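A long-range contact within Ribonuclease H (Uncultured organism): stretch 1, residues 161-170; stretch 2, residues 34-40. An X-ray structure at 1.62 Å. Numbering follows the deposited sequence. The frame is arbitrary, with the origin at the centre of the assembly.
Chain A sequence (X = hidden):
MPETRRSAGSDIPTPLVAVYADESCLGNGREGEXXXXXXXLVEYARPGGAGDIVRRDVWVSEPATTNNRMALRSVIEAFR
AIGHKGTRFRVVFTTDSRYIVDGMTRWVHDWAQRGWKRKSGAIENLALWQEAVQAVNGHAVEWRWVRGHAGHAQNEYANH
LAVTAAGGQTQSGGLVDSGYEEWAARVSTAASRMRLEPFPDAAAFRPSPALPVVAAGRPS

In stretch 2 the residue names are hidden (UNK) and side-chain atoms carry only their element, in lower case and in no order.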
# COMPACT_ATOMS: atom_id res chain seq x y z
N LEU A 161 2.83 0.53 -11.95
CA LEU A 161 2.83 1.89 -11.48
C LEU A 161 4.12 2.21 -10.70
O LEU A 161 4.64 3.25 -10.80
CB LEU A 161 1.65 2.21 -10.58
CG LEU A 161 0.25 2.49 -11.04
CD1 LEU A 161 -0.61 2.76 -9.84
CD2 LEU A 161 0.22 3.66 -11.94
N ALA A 162 4.54 1.28 -9.87
CA ALA A 162 5.72 1.50 -9.07
C ALA A 162 6.94 1.68 -9.94
O ALA A 162 7.73 2.49 -9.70
CB ALA A 162 5.94 0.35 -8.16
N VAL A 163 7.06 0.85 -10.95
CA VAL A 163 8.19 0.94 -11.86
C VAL A 163 8.17 2.21 -12.66
O VAL A 163 9.17 2.80 -12.89
CB VAL A 163 8.32 -0.28 -12.77
CG1 VAL A 163 9.46 -0.13 -13.74
CG2 VAL A 163 8.53 -1.49 -11.96
N THR A 164 6.99 2.62 -13.08
CA THR A 164 6.85 3.86 -13.79
C THR A 164 7.29 5.02 -12.91
O THR A 164 7.91 5.91 -13.32
CB THR A 164 5.38 4.09 -14.20
OG1 THR A 164 4.97 3.11 -15.14
CG2 THR A 164 5.21 5.41 -14.80
N ALA A 165 6.88 4.96 -11.66
CA ALA A 165 7.25 6.00 -10.72
C ALA A 165 8.77 6.06 -10.53
O ALA A 165 9.35 7.09 -10.53
CB ALA A 165 6.56 5.80 -9.41
N ALA A 166 9.40 4.91 -10.39
CA ALA A 166 10.81 4.86 -10.20
C ALA A 166 11.55 5.39 -11.41
O ALA A 166 12.52 6.06 -11.31
CB ALA A 166 11.22 3.50 -9.96
N GLY A 167 11.08 4.98 -12.57
CA GLY A 167 11.71 5.32 -13.83
C GLY A 167 11.65 6.77 -14.17
O GLY A 167 12.58 7.32 -14.66
N GLY A 168 10.52 7.36 -13.91
CA GLY A 168 10.30 8.73 -14.24
C GLY A 168 10.59 9.71 -13.15
O GLY A 168 10.57 10.87 -13.35
N GLN A 169 10.78 9.19 -11.94
CA GLN A 169 10.91 10.01 -10.78
C GLN A 169 9.79 11.02 -10.66
O GLN A 169 10.04 12.18 -10.45
CB GLN A 169 12.30 10.63 -10.62
CG GLN A 169 13.39 9.61 -10.39
CD GLN A 169 13.32 8.86 -9.05
OE1 GLN A 169 13.21 7.66 -9.00
NE2 GLN A 169 13.39 9.58 -8.00
N THR A 170 8.56 10.52 -10.74
CA THR A 170 7.36 11.32 -10.61
C THR A 170 6.57 10.92 -9.38
O THR A 170 6.84 9.94 -8.78
CB THR A 170 6.42 11.18 -11.78
OG1 THR A 170 6.04 9.83 -11.92
CG2 THR A 170 7.14 11.57 -13.01
N UNK A 34 19.70 2.58 -5.48
CA UNK A 34 18.86 2.49 -6.66
C UNK A 34 17.60 3.33 -6.58
O UNK A 34 17.06 3.47 -5.55
c UNK A 34 18.44 1.06 -6.89
o UNK A 34 19.70 -0.83 -6.27
n UNK A 34 20.43 0.35 -7.95
c UNK A 34 19.60 0.12 -7.01
N UNK A 35 17.16 3.86 -7.69
CA UNK A 35 15.90 4.58 -7.74
C UNK A 35 14.73 3.64 -7.48
O UNK A 35 14.83 2.51 -7.79
c UNK A 35 15.87 5.11 -9.16
c UNK A 35 17.81 3.80 -8.99
c UNK A 35 16.81 4.33 -9.89
N UNK A 36 13.69 4.14 -6.85
CA UNK A 36 12.59 3.30 -6.46
C UNK A 36 11.24 3.97 -6.54
O UNK A 36 11.17 5.16 -6.62
N UNK A 37 10.20 3.16 -6.58
CA UNK A 37 8.86 3.65 -6.68
C UNK A 37 7.86 2.87 -5.85
O UNK A 37 8.08 1.77 -5.55
N UNK A 38 6.77 3.52 -5.49
CA UNK A 38 5.65 2.87 -4.84
C UNK A 38 4.40 3.16 -5.67
O UNK A 38 4.16 4.28 -6.03
c UNK A 38 5.46 3.39 -3.44
N UNK A 39 3.64 2.12 -5.96
CA UNK A 39 2.43 2.23 -6.73
C UNK A 39 1.22 1.67 -6.00
O UNK A 39 1.30 0.64 -5.43
N UNK A 40 0.12 2.42 -6.04
CA UNK A 40 -1.10 2.02 -5.39
C UNK A 40 -2.33 2.19 -6.30
O UNK A 40 -2.53 3.22 -6.82
c UNK A 40 -2.55 2.43 -3.45
c UNK A 40 -0.18 2.84 -3.29
c UNK A 40 -1.35 2.86 -4.17

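Position 34 carries four side-chain atoms: two carbons in sequence, the second bearing one oxygen and one nitrogen. This short, planar end is a carboxamide one methylene from the backbone. The side chain stays out of reach of stretch 1 and takes no part in the contact. The residue is Asn-34.

At position 35 three carbons form a chain that closes onto the backbone nitrogen, making a five-membered ring. Its CA-to-CB bond points toward the helix, and its CB lies 4.1 Å from the O of Ala-166. The side chain of Gln-169, sideways at its CB but bending nearer at its end, also reaches the ring, so that the ring packs against the last part of the helix and the residue that follows it. The residue is Pro-35.

Position 36 has no atoms beyond the backbone. A CB here would point away from the helix. Its carbonyl carbon C nevertheless lies 3.5 Å from the CB of Ala-166, so the methyl group rests directly on the main chain. The residue is therefore Gly-36.

Position 37 is likewise bare, and here the reason is visible in the packing. Its CA sits 3.4 Å from the O of Ala-162, with an angle of 151° at the hydrogen, a CA-H...O contact to a carbonyl that also accepts the helical hydrogen bond from the N of Ala-166 (3.0 Å). An ideally placed CB would point toward the helix and fall 2.1 Å from the O of Ala-162 and 2.8 Å from the N of Ala-166, both clashes. The residue is Gly-37.

Position 38 shows a single side-chain carbon. That methyl points away from the helix; the contact is made instead by the backbone, whose C lies 4.0 Å from the CA of Ala-162. A lone methyl makes this Ala-38.

Position 39 again lacks side-chain atoms. Its N lies 3.6 Å from the CB of Ala-162, and its CA is 3.9 Å from the CB of Leu-161. A CB would again point toward the helix, clashing at 2.7 Å with the N of Ala-162 and at 2.8 Å with the CB of Leu-161. The residue is Gly-39.

At position 40 one carbon carries two more, a beta-branched side chain of three carbons. Its CA-to-CB bond points away from the helix, but its backbone O is 3.6 Å from the CD1 of Leu-161. The residue is Val-40.

The contact is thus a helix laid closely on a strand, their axes approaching to 5.7 Å with N-to-C directions 141° apart. Gly-37 and Gly-39, alternate residues of the strand, would both direct a CB at the helix; without one, their CA atoms come within 4.2 Å of the CA of Ala-166 and 4.1 Å of the CA of Ala-162, respectively. Small alanines complete the fit. No hydrogen bond joins the two stretches, which bury 351 Å² between them, with backbone and methyl groups in close contact.

Stretch 2 34-40: NPGGAGV
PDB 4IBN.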